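Side-chain contacts in DNA polymerase beta (Leishmania infantum, PDB 4P4M), which catalyses template-directed addition of deoxynucleotides to a DNA primer, probably filling gaps during base excision repair: residues A[164-169]-A[230-235]; A[273-278]-A[310-315]; A[361-364]-A[370-373]. One frame throughout, in Å; residues are numbered along the deposited sequence. Where two conformers were deposited one is given.

Contact 1. Residues A[164-169]-A[230-235]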
loop_
_atom_site.group_PDB
_atom_site.type_symbol
_atom_site.label_atom_id
_atom_site.label_comp_id
_atom_site.label_asym_id
_atom_site.label_seq_id
_atom_site.Cartn_x
_atom_site.Cartn_y
_atom_site.Cartn_z
ATOM N N GLU A 164 5.354 0.531 13.715
ATOM C CA GLU A 164 6.604 0.980 13.098
ATOM C C GLU A 164 7.833 0.348 13.766
ATOM O O GLU A 164 8.726 -0.173 13.089
ATOM C CB GLU A 164 6.719 2.506 13.128
ATOM C CG GLU A 164 7.980 3.024 12.434
ATOM C CD GLU A 164 7.895 4.510 12.116
ATOM O OE1 GLU A 164 7.645 5.297 13.047
ATOM O OE2 GLU A 164 8.051 4.879 10.932
ATOM N N ASN A 165 7.887 0.411 15.094
ATOM C CA ASN A 165 9.035 -0.129 15.825
ATOM C C ASN A 165 9.163 -1.641 15.648
ATOM O O ASN A 165 10.268 -2.169 15.503
ATOM C CB ASN A 165 8.947 0.214 17.320
ATOM C CG ASN A 165 9.031 1.713 17.591
ATOM O OD1 ASN A 165 9.439 2.493 16.731
ATOM N ND2 ASN A 165 8.650 2.117 18.795
ATOM N N TYR A 166 8.024 -2.333 15.661
ATOM C CA TYR A 166 7.990 -3.785 15.521
ATOM C C TYR A 166 8.515 -4.214 14.151
ATOM O O TYR A 166 9.378 -5.085 14.053
ATOM C CB TYR A 166 6.563 -4.321 15.731
ATOM C CG TYR A 166 6.455 -5.837 15.758
ATOM C CD1 TYR A 166 6.606 -6.543 16.946
ATOM C CD2 TYR A 166 6.206 -6.559 14.596
ATOM C CE1 TYR A 166 6.509 -7.937 16.972
ATOM C CE2 TYR A 166 6.103 -7.948 14.614
ATOM C CZ TYR A 166 6.261 -8.626 15.802
ATOM O OH TYR A 166 6.161 -9.999 15.809
ATOM N N LEU A 167 7.985 -3.609 13.091
ATOM C CA LEU A 167 8.399 -3.974 11.732
ATOM C C LEU A 167 9.883 -3.661 11.497
ATOM O O LEU A 167 10.595 -4.444 10.847
ATOM C CB LEU A 167 7.517 -3.276 10.685
ATOM C CG LEU A 167 6.066 -3.799 10.604
ATOM C CD1 LEU A 167 5.173 -2.843 9.824
ATOM C CD2 LEU A 167 6.009 -5.206 9.996
ATOM N N ARG A 168 10.354 -2.525 12.023
ATOM C CA ARG A 168 11.775 -2.165 11.896
ATOM C C ARG A 168 12.688 -3.171 12.607
ATOM O O ARG A 168 13.735 -3.585 12.077
ATOM C CB ARG A 168 12.042 -0.747 12.437
ATOM C CG ARG A 168 11.555 0.365 11.517
ATOM C CD ARG A 168 11.997 1.747 12.010
ATOM N NE ARG A 168 11.817 2.755 10.971
ATOM C CZ ARG A 168 11.698 4.055 11.201
ATOM N NH1 ARG A 168 11.733 4.515 12.450
ATOM N NH2 ARG A 168 11.541 4.893 10.182
ATOM N N GLU A 169 12.308 -3.550 13.819
ATOM C CA GLU A 169 13.071 -4.545 14.551
ATOM C C GLU A 169 13.108 -5.893 13.822
ATOM O O GLU A 169 14.176 -6.493 13.695
ATOM C CB GLU A 169 12.532 -4.724 15.977
ATOM C CG GLU A 169 13.281 -5.795 16.754
ATOM C CD GLU A 169 12.734 -6.004 18.156
ATOM O OE1 GLU A 169 11.872 -6.894 18.335
ATOM O OE2 GLU A 169 13.175 -5.283 19.078
ATOM N N LEU A 230 6.016 -15.507 13.598
ATOM C CA LEU A 230 5.890 -14.782 14.866
ATOM C C LEU A 230 4.430 -14.544 15.268
ATOM O O LEU A 230 4.157 -14.007 16.341
ATOM C CB LEU A 230 6.608 -13.432 14.771
ATOM C CG LEU A 230 8.134 -13.511 14.748
ATOM C CD1 LEU A 230 8.733 -12.186 14.277
ATOM C CD2 LEU A 230 8.656 -13.900 16.119
ATOM N N LYS A 231 3.503 -14.947 14.403
ATOM C CA LYS A 231 2.068 -14.739 14.613
ATOM C C LYS A 231 1.655 -13.258 14.592
ATOM O O LYS A 231 0.596 -12.891 15.123
ATOM C CB LYS A 231 1.580 -15.411 15.904
ATOM C CG LYS A 231 1.972 -16.880 16.037
ATOM C CD LYS A 231 1.503 -17.692 14.852
ATOM C CE LYS A 231 1.992 -19.134 14.951
ATOM N NZ LYS A 231 1.557 -19.963 13.788
ATOM N N TYR A 232 2.488 -12.417 13.986
ATOM C CA TYR A 232 2.098 -11.022 13.731
ATOM C C TYR A 232 1.156 -10.982 12.526
ATOM O O TYR A 232 0.003 -10.567 12.655
ATOM C CB TYR A 232 3.333 -10.140 13.494
ATOM C CG TYR A 232 3.015 -8.706 13.082
ATOM C CD1 TYR A 232 2.631 -7.754 14.026
ATOM C CD2 TYR A 232 3.120 -8.306 11.755
ATOM C CE1 TYR A 232 2.344 -6.414 13.650
ATOM C CE2 TYR A 232 2.827 -6.983 11.363
ATOM C CZ TYR A 232 2.447 -6.048 12.312
ATOM O OH TYR A 232 2.181 -4.753 11.909
ATOM N N LEU A 233 1.629 -11.433 11.358
ATOM C CA LEU A 233 0.750 -11.573 10.191
ATOM C C LEU A 233 -0.107 -12.832 10.355
ATOM O O LEU A 233 0.429 -13.930 10.525
ATOM C CB LEU A 233 1.548 -11.631 8.872
ATOM C CG LEU A 233 2.282 -10.337 8.468
ATOM C CD1 LEU A 233 2.974 -10.498 7.096
ATOM C CD2 LEU A 233 1.325 -9.128 8.457
ATOM N N GLU A 234 -1.431 -12.678 10.319
ATOM C CA GLU A 234 -2.313 -13.812 10.587
ATOM C C GLU A 234 -3.301 -14.142 9.470
ATOM O O GLU A 234 -3.976 -15.175 9.522
ATOM C CB GLU A 234 -3.018 -13.664 11.950
ATOM C CG GLU A 234 -3.882 -12.431 12.114
ATOM C CD GLU A 234 -4.651 -12.423 13.444
ATOM O OE1 GLU A 234 -4.028 -12.279 14.517
ATOM O OE2 GLU A 234 -5.885 -12.571 13.411
ATOM N N ALA A 235 -3.389 -13.278 8.461
ATOM C CA ALA A 235 -4.244 -13.558 7.305
ATOM C C ALA A 235 -3.748 -12.774 6.101
ATOM O O ALA A 235 -3.229 -11.668 6.261
ATOM C CB ALA A 235 -5.719 -13.201 7.618
HETATM O O HOH W 1 5.465 -11.275 17.893
#
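The ring of Y166 lies over one face of the Y232 ring in an offset stack, centroids 4.8 Å apart and planes inclined by 26°. The overlap is partial: CD2 of Y166 lies over the rim of the Y232 ring, and Y166 CE2 comes 3.5 Å from Y232 CD1. The two side chains run past each other in opposite directions, so the hydroxyl of Y166 ends beside CB of Y232, while that of Y232 points away, to H163. This is the palm of a family X polymerase, where helix 157-175 meets the turn that leaves helix 219-229 and enters strand 233-236. K231, with positive phi, closes helix 219-229 in a Schellman motif, and the chain then delivers Y232 back toward helix 157-175.

Y166 holds CG anti to its backbone nitrogen (chi1 -173°), which sends the ring straight out from the helix toward the turn. L167, one residue on, is nearer the core; its CD2 approaches Y232 CE2 at 3.9 Å, the two side chains crossing at about a right angle, while L227 and strand 179-183 pack round the same leucine. The bond between Y232 OH and H163 ND1 fixes the far end of the ring. At the other end of the stack, Y166 OH lies 3.6 Å from L230 CB and 2.5 Å from a water whose bond to L230 O is weak.

Contact 2. Residues A[273-278]-A[310-315]. With nucleotides of chain C; nucleotides of chain B.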
loop_
_atom_site.group_PDB
_atom_site.type_symbol
_atom_site.label_atom_id
_atom_site.label_comp_id
_atom_site.label_asym_id
_atom_site.label_seq_id
_atom_site.Cartn_x
_atom_site.Cartn_y
_atom_site.Cartn_z
ATOM N N ASP A 273 -0.148 -3.063 4.781
ATOM C CA ASP A 273 0.276 -3.093 3.376
ATOM C C ASP A 273 1.790 -2.884 3.313
ATOM O O ASP A 273 2.301 -1.926 3.892
ATOM C CB ASP A 273 -0.418 -1.964 2.576
ATOM C CG ASP A 273 -1.917 -2.186 2.397
ATOM O OD1 ASP A 273 -2.437 -3.276 2.735
ATOM O OD2 ASP A 273 -2.580 -1.260 1.886
ATOM N N ILE A 274 2.517 -3.777 2.635
ATOM C CA ILE A 274 3.973 -3.611 2.492
ATOM C C ILE A 274 4.344 -3.518 1.003
ATOM O O ILE A 274 3.921 -4.365 0.221
ATOM C CB ILE A 274 4.744 -4.798 3.148
ATOM C CG1 ILE A 274 4.271 -5.026 4.592
ATOM C CG2 ILE A 274 6.280 -4.587 3.061
ATOM C CD1 ILE A 274 4.739 -6.354 5.223
ATOM N N ARG A 275 5.081 -2.473 0.607
ATOM C CA ARG A 275 5.535 -2.350 -0.785
ATOM C C ARG A 275 7.061 -2.404 -0.829
ATOM O O ARG A 275 7.744 -1.693 -0.088
ATOM C CB ARG A 275 5.037 -1.051 -1.462
ATOM C CG ARG A 275 3.556 -1.024 -1.927
ATOM C CD ARG A 275 3.283 -1.800 -3.239
ATOM N NE ARG A 275 4.126 -1.377 -4.364
ATOM C CZ ARG A 275 3.680 -0.687 -5.414
ATOM N NH1 ARG A 275 2.399 -0.364 -5.480
ATOM N NH2 ARG A 275 4.507 -0.329 -6.402
ATOM N N LEU A 276 7.591 -3.264 -1.698
ATOM C CA LEU A 276 9.039 -3.403 -1.880
ATOM C C LEU A 276 9.487 -2.475 -3.021
ATOM O O LEU A 276 8.952 -2.556 -4.129
ATOM C CB LEU A 276 9.389 -4.864 -2.227
ATOM C CG LEU A 276 10.860 -5.178 -2.558
ATOM C CD1 LEU A 276 11.823 -4.877 -1.390
ATOM C CD2 LEU A 276 11.021 -6.654 -3.035
ATOM N N ILE A 277 10.453 -1.598 -2.744
ATOM C CA ILE A 277 10.803 -0.491 -3.657
ATOM C C ILE A 277 12.321 -0.421 -3.852
ATOM O O ILE A 277 13.069 -0.575 -2.885
ATOM C CB ILE A 277 10.316 0.874 -3.077
ATOM C CG1 ILE A 277 8.784 0.917 -2.954
ATOM C CG2 ILE A 277 10.840 2.077 -3.920
ATOM C CD1 ILE A 277 8.027 0.842 -4.292
ATOM N N GLU A 278 12.774 -0.214 -5.095
ATOM C CA GLU A 278 14.208 -0.083 -5.391
ATOM C C GLU A 278 14.791 1.182 -4.746
ATOM O O GLU A 278 14.123 2.216 -4.668
ATOM C CB GLU A 278 14.473 -0.035 -6.909
ATOM C CG GLU A 278 14.108 -1.315 -7.702
ATOM C CD GLU A 278 15.160 -2.431 -7.613
ATOM O OE1 GLU A 278 16.315 -2.168 -7.206
ATOM O OE2 GLU A 278 14.824 -3.583 -7.972
ATOM N N LEU A 310 5.016 11.081 -13.485
ATOM C CA LEU A 310 5.362 10.854 -12.074
ATOM C C LEU A 310 4.642 9.611 -11.528
ATOM O O LEU A 310 3.410 9.491 -11.637
ATOM C CB LEU A 310 4.984 12.075 -11.231
ATOM C CG LEU A 310 5.276 11.986 -9.725
ATOM C CD1 LEU A 310 6.787 11.857 -9.488
ATOM C CD2 LEU A 310 4.713 13.197 -8.964
ATOM N N ASN A 311 5.409 8.688 -10.954
ATOM C CA ASN A 311 4.847 7.541 -10.230
ATOM C C ASN A 311 5.752 7.192 -9.041
ATOM O O ASN A 311 6.648 7.971 -8.698
ATOM C CB ASN A 311 4.619 6.336 -11.173
ATOM C CG ASN A 311 5.898 5.871 -11.850
ATOM O OD1 ASN A 311 6.983 6.001 -11.288
ATOM N ND2 ASN A 311 5.777 5.333 -13.072
ATOM N N GLU A 312 5.524 6.049 -8.393
ATOM C CA GLU A 312 6.345 5.710 -7.226
ATOM C C GLU A 312 7.789 5.393 -7.596
ATOM O O GLU A 312 8.684 5.481 -6.747
ATOM C CB GLU A 312 5.749 4.546 -6.413
ATOM C CG GLU A 312 5.517 3.251 -7.207
ATOM C CD GLU A 312 4.087 3.135 -7.726
ATOM O OE1 GLU A 312 3.584 4.089 -8.367
ATOM O OE2 GLU A 312 3.457 2.082 -7.477
ATOM N N TYR A 313 8.009 5.029 -8.858
ATOM C CA TYR A 313 9.321 4.570 -9.302
ATOM C C TYR A 313 10.252 5.696 -9.738
ATOM O O TYR A 313 11.480 5.537 -9.712
ATOM C CB TYR A 313 9.172 3.537 -10.419
ATOM C CG TYR A 313 8.331 2.354 -10.004
ATOM C CD1 TYR A 313 8.736 1.531 -8.960
ATOM C CD2 TYR A 313 7.130 2.058 -10.650
ATOM C CE1 TYR A 313 7.961 0.443 -8.561
ATOM C CE2 TYR A 313 6.356 0.969 -10.259
ATOM C CZ TYR A 313 6.786 0.164 -9.217
ATOM O OH TYR A 313 6.047 -0.936 -8.811
ATOM N N GLY A 314 9.686 6.835 -10.133
ATOM C CA GLY A 314 10.542 7.952 -10.524
ATOM C C GLY A 314 9.812 9.130 -11.139
ATOM O O GLY A 314 8.584 9.113 -11.263
ATOM N N LEU A 315 10.581 10.159 -11.489
ATOM C CA LEU A 315 10.089 11.311 -12.246
ATOM C C LEU A 315 10.740 11.221 -13.619
ATOM O O LEU A 315 11.972 11.238 -13.713
ATOM C CB LEU A 315 10.495 12.624 -11.544
ATOM C CG LEU A 315 10.171 13.958 -12.239
ATOM C CD1 LEU A 315 8.646 14.174 -12.360
ATOM C CD2 LEU A 315 10.820 15.136 -11.509
ATOM P P DA C 3 2.259 3.820 -14.094
ATOM O OP1 DA C 3 3.728 3.765 -14.286
ATOM O OP2 DA C 3 1.344 3.492 -15.213
ATOM O "O5'" DA C 3 1.855 2.848 -12.898
ATOM C "C5'" DA C 3 2.498 2.972 -11.632
ATOM C "C4'" DA C 3 1.952 1.904 -10.704
ATOM O "O4'" DA C 3 0.586 2.229 -10.345
ATOM C "C3'" DA C 3 1.931 0.510 -11.326
ATOM O "O3'" DA C 3 2.773 -0.297 -10.533
ATOM C "C2'" DA C 3 0.478 0.060 -11.191
ATOM C "C1'" DA C 3 -0.126 1.029 -10.176
ATOM N N9 DA C 3 -1.544 1.255 -10.450
ATOM C C8 DA C 3 -2.073 1.838 -11.570
ATOM N N7 DA C 3 -3.387 1.898 -11.564
ATOM C C5 DA C 3 -3.745 1.306 -10.363
ATOM C C6 DA C 3 -4.997 1.052 -9.773
ATOM N N6 DA C 3 -6.166 1.390 -10.350
ATOM N N1 DA C 3 -5.001 0.433 -8.570
ATOM C C2 DA C 3 -3.831 0.092 -8.007
ATOM N N3 DA C 3 -2.595 0.272 -8.472
ATOM C C4 DA C 3 -2.618 0.895 -9.665
ATOM P P DC C 4 3.103 -1.817 -10.952
ATOM O OP1 DC C 4 4.548 -2.039 -10.715
ATOM O OP2 DC C 4 2.518 -2.087 -12.286
ATOM O "O5'" DC C 4 2.275 -2.684 -9.895
ATOM C "C5'" DC C 4 2.496 -2.524 -8.490
ATOM C "C4'" DC C 4 1.792 -3.620 -7.710
ATOM O "O4'" DC C 4 0.365 -3.324 -7.695
ATOM C "C3'" DC C 4 1.950 -5.037 -8.257
ATOM O "O3'" DC C 4 2.119 -5.873 -7.108
ATOM C "C2'" DC C 4 0.641 -5.273 -9.022
ATOM C "C1'" DC C 4 -0.365 -4.377 -8.283
ATOM N N1 DC C 4 -1.408 -3.733 -9.163
ATOM C C2 DC C 4 -2.739 -3.760 -8.741
ATOM O O2 DC C 4 -3.002 -4.320 -7.668
ATOM N N3 DC C 4 -3.701 -3.189 -9.514
ATOM C C4 DC C 4 -3.363 -2.598 -10.663
ATOM N N4 DC C 4 -4.354 -2.046 -11.383
ATOM C C5 DC C 4 -2.005 -2.560 -11.120
ATOM C C6 DC C 4 -1.063 -3.128 -10.346
ATOM P P DA B 5 -6.898 -1.083 0.321
ATOM O OP1 DA B 5 -6.504 -1.703 1.603
ATOM O OP2 DA B 5 -7.753 0.119 0.339
ATOM O "O5'" DA B 5 -5.562 -0.805 -0.490
ATOM C "C5'" DA B 5 -4.643 0.164 -0.096
ATOM C "C4'" DA B 5 -3.425 0.074 -0.990
ATOM O "O4'" DA B 5 -3.829 0.146 -2.384
ATOM C "C3'" DA B 5 -2.479 1.248 -0.785
ATOM O "O3'" DA B 5 -1.158 0.899 -1.231
ATOM C "C2'" DA B 5 -3.173 2.290 -1.664
ATOM C "C1'" DA B 5 -3.474 1.433 -2.888
ATOM N N9 DA B 5 -4.512 1.907 -3.817
ATOM C C8 DA B 5 -5.872 1.831 -3.695
ATOM N N7 DA B 5 -6.531 2.313 -4.730
ATOM C C5 DA B 5 -5.534 2.734 -5.600
ATOM C C6 DA B 5 -5.560 3.341 -6.880
ATOM N N6 DA B 5 -6.683 3.652 -7.544
ATOM N N1 DA B 5 -4.372 3.624 -7.463
ATOM C C2 DA B 5 -3.249 3.316 -6.804
ATOM N N3 DA B 5 -3.102 2.751 -5.603
ATOM C C4 DA B 5 -4.289 2.482 -5.049
HETATM O O HOH W 2 0.987 1.497 -6.973
#
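R275 and E312 meet in a salt bridge beside the polymerase active site, where palm strand 270-277 faces the turn between thumb strands 308-310 and 315-317. The side chain of R275 is about 8 Å from that of the magnesium ligand D198, and that of E312 about 7 Å from the bound dideoxy-thymidine triphosphate. R275 was modelled in two conformers; the bridge belongs to the one described, whose chain bends at chi2 and chi3 to swing the guanidinium toward the thumb. In E312, chi1 (57°) sets CG over the centre of the Y313 ring, and the bend at chi2 (-95°) turns the carboxylate to R275. NH2 of R275 donates to the anti lone pair of E312 OE2 at 2.8 Å, tilted 28° from the guanidinium plane; the bond from NH1 is weak. A water bridges the pair, accepting from R275 NH1 and probably donating to E312 OE2, though other acceptors compete for its protons.

Y313 keeps CG opposite its carbonyl carbon, bringing CE1 within 4.3 Å of I277 CD1, and its OH donates to OP1 of DC4 of chain C, 2.7 Å away. N311 ND2 reaches OP1 of DA3 of chain C at 2.9 Å, while its OD1 closes an Asx turn with Y313 N. Thus N311 and Y313 hold successive phosphates, and the charge pair, with C5' of DC4 of chain C over the guanidinium face, joins palm to thumb in this ternary complex.

Contact 3. Residues A[361-364]-A[370-373]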
loop_
_atom_site.group_PDB
_atom_site.type_symbol
_atom_site.label_atom_id
_atom_site.label_comp_id
_atom_site.label_asym_id
_atom_site.label_seq_id
_atom_site.Cartn_x
_atom_site.Cartn_y
_atom_site.Cartn_z
ATOM N N ASP A 361 13.059 17.913 -4.130
ATOM C CA ASP A 361 13.540 17.940 -5.518
ATOM C C ASP A 361 12.371 17.867 -6.508
ATOM O O ASP A 361 12.354 18.574 -7.517
ATOM C CB ASP A 361 14.463 16.757 -5.830
ATOM C CG ASP A 361 15.868 16.917 -5.263
ATOM O OD1 ASP A 361 16.334 18.060 -5.045
ATOM O OD2 ASP A 361 16.513 15.866 -5.050
ATOM N N VAL A 362 11.422 16.973 -6.236
ATOM C CA VAL A 362 10.271 16.772 -7.126
ATOM C C VAL A 362 9.372 18.012 -7.191
ATOM O O VAL A 362 8.975 18.442 -8.282
ATOM C CB VAL A 362 9.430 15.530 -6.714
ATOM C CG1 VAL A 362 8.232 15.351 -7.653
ATOM C CG2 VAL A 362 10.307 14.273 -6.700
ATOM N N PHE A 363 9.042 18.582 -6.033
ATOM C CA PHE A 363 8.272 19.830 -5.997
ATOM C C PHE A 363 8.969 20.889 -6.872
ATOM O O PHE A 363 8.329 21.577 -7.682
ATOM C CB PHE A 363 8.152 20.369 -4.562
ATOM C CG PHE A 363 7.147 19.641 -3.676
ATOM C CD1 PHE A 363 7.553 18.592 -2.851
ATOM C CD2 PHE A 363 5.822 20.062 -3.606
ATOM C CE1 PHE A 363 6.635 17.942 -2.007
ATOM C CE2 PHE A 363 4.899 19.422 -2.767
ATOM C CZ PHE A 363 5.308 18.366 -1.962
ATOM N N ASP A 364 10.286 21.013 -6.712
ATOM C CA ASP A 364 11.055 22.063 -7.403
ATOM C C ASP A 364 11.022 21.919 -8.926
ATOM O O ASP A 364 10.808 22.895 -9.646
ATOM C CB ASP A 364 12.523 22.075 -6.930
ATOM C CG ASP A 364 12.681 22.516 -5.484
ATOM O OD1 ASP A 364 11.756 23.150 -4.938
ATOM O OD2 ASP A 364 13.746 22.237 -4.888
ATOM N N TYR A 370 6.898 23.609 -1.914
ATOM C CA TYR A 370 7.023 22.465 -1.012
ATOM C C TYR A 370 5.901 22.455 0.021
ATOM O O TYR A 370 5.550 23.499 0.573
ATOM C CB TYR A 370 8.379 22.460 -0.288
ATOM C CG TYR A 370 8.499 21.301 0.672
ATOM C CD1 TYR A 370 8.775 20.015 0.210
ATOM C CD2 TYR A 370 8.292 21.477 2.038
ATOM C CE1 TYR A 370 8.857 18.944 1.082
ATOM C CE2 TYR A 370 8.377 20.416 2.919
ATOM C CZ TYR A 370 8.657 19.151 2.438
ATOM O OH TYR A 370 8.734 18.094 3.318
ATOM N N ALA A 371 5.347 21.273 0.283
ATOM C CA ALA A 371 4.366 21.100 1.354
ATOM C C ALA A 371 4.828 19.997 2.299
ATOM O O ALA A 371 5.198 18.908 1.851
ATOM C CB ALA A 371 2.997 20.761 0.774
ATOM N N LYS A 372 4.831 20.270 3.601
ATOM C CA LYS A 372 5.134 19.219 4.584
ATOM C C LYS A 372 4.068 18.126 4.490
ATOM O O LYS A 372 2.942 18.404 4.098
ATOM C CB LYS A 372 5.136 19.786 6.001
ATOM C CG LYS A 372 6.231 20.816 6.290
ATOM C CD LYS A 372 5.950 21.514 7.616
ATOM C CE LYS A 372 7.090 22.438 8.022
ATOM N NZ LYS A 372 8.317 21.676 8.398
ATOM N N PRO A 373 4.412 16.879 4.856
ATOM C CA PRO A 373 3.414 15.794 4.843
ATOM C C PRO A 373 2.080 16.143 5.518
ATOM O O PRO A 373 1.013 15.811 4.994
ATOM C CB PRO A 373 4.120 14.673 5.616
ATOM C CG PRO A 373 5.578 14.872 5.254
ATOM C CD PRO A 373 5.742 16.395 5.281
#
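Aromatic packing closes a short local loop in the thumb, joining helix 359-365 to the chain that follows it, well away from the active site, with the F363 side chain about 13 Å from the bound nucleoside triphosphate. F363 and Y370 form an edge-to-face pair, the edge of the tyrosine directed at the phenylalanine face with planes at 65° and centroids 5.1 Å apart. The nearest carbons are F363 CD1 and Y370 CD1, at 3.6 Å.

The backbone shares the same ring. Y370 CA makes a CH-pi contact, 4.0 Å from the F363 centroid and 21° off the ring normal, and A371 N lies over that face toward the rim, 3.6 Å from F363 CE2. F363 therefore receives both a ring edge and a run of main chain. With chi1 at 178° the Y370 ring swings opposite its own N, bringing its CD1-CE1 edge against the F363 face near CD1 and CE1. A371 adds its methyl, with CB 4.2 Å from F363 CE2.

Beyond these two segments, F363 touches M299 and L287 of the neighbouring thumb helices, and R376 packs on both F363 and Y370 while its NE bonds to A371 O. Here the C-terminal tail of a polymerase X thumb folds back over its last helix, with a T-shaped aromatic pair at the turn.

From the N terminus, contact 1 comes first: helix 157-175 and the turn before strand 233-236 close a long loop within the palm. Contact 2 opens only afterwards, on strand 270-277 of the same mixed sheet, and closes over thumb helices 282-290 and 293-305 at the turn after strand 308-310. Contact 3 is the shortest closure, confined to the C-terminal end of the thumb. The three run in series, with none nested or crossing. Contacts 1 and 2 do not touch, with centres about 21 Å apart, but both reach the palm sheet. Contacts 2 and 3 meet where L310 packs on V362, continuing the palm-to-thumb connection toward the tail.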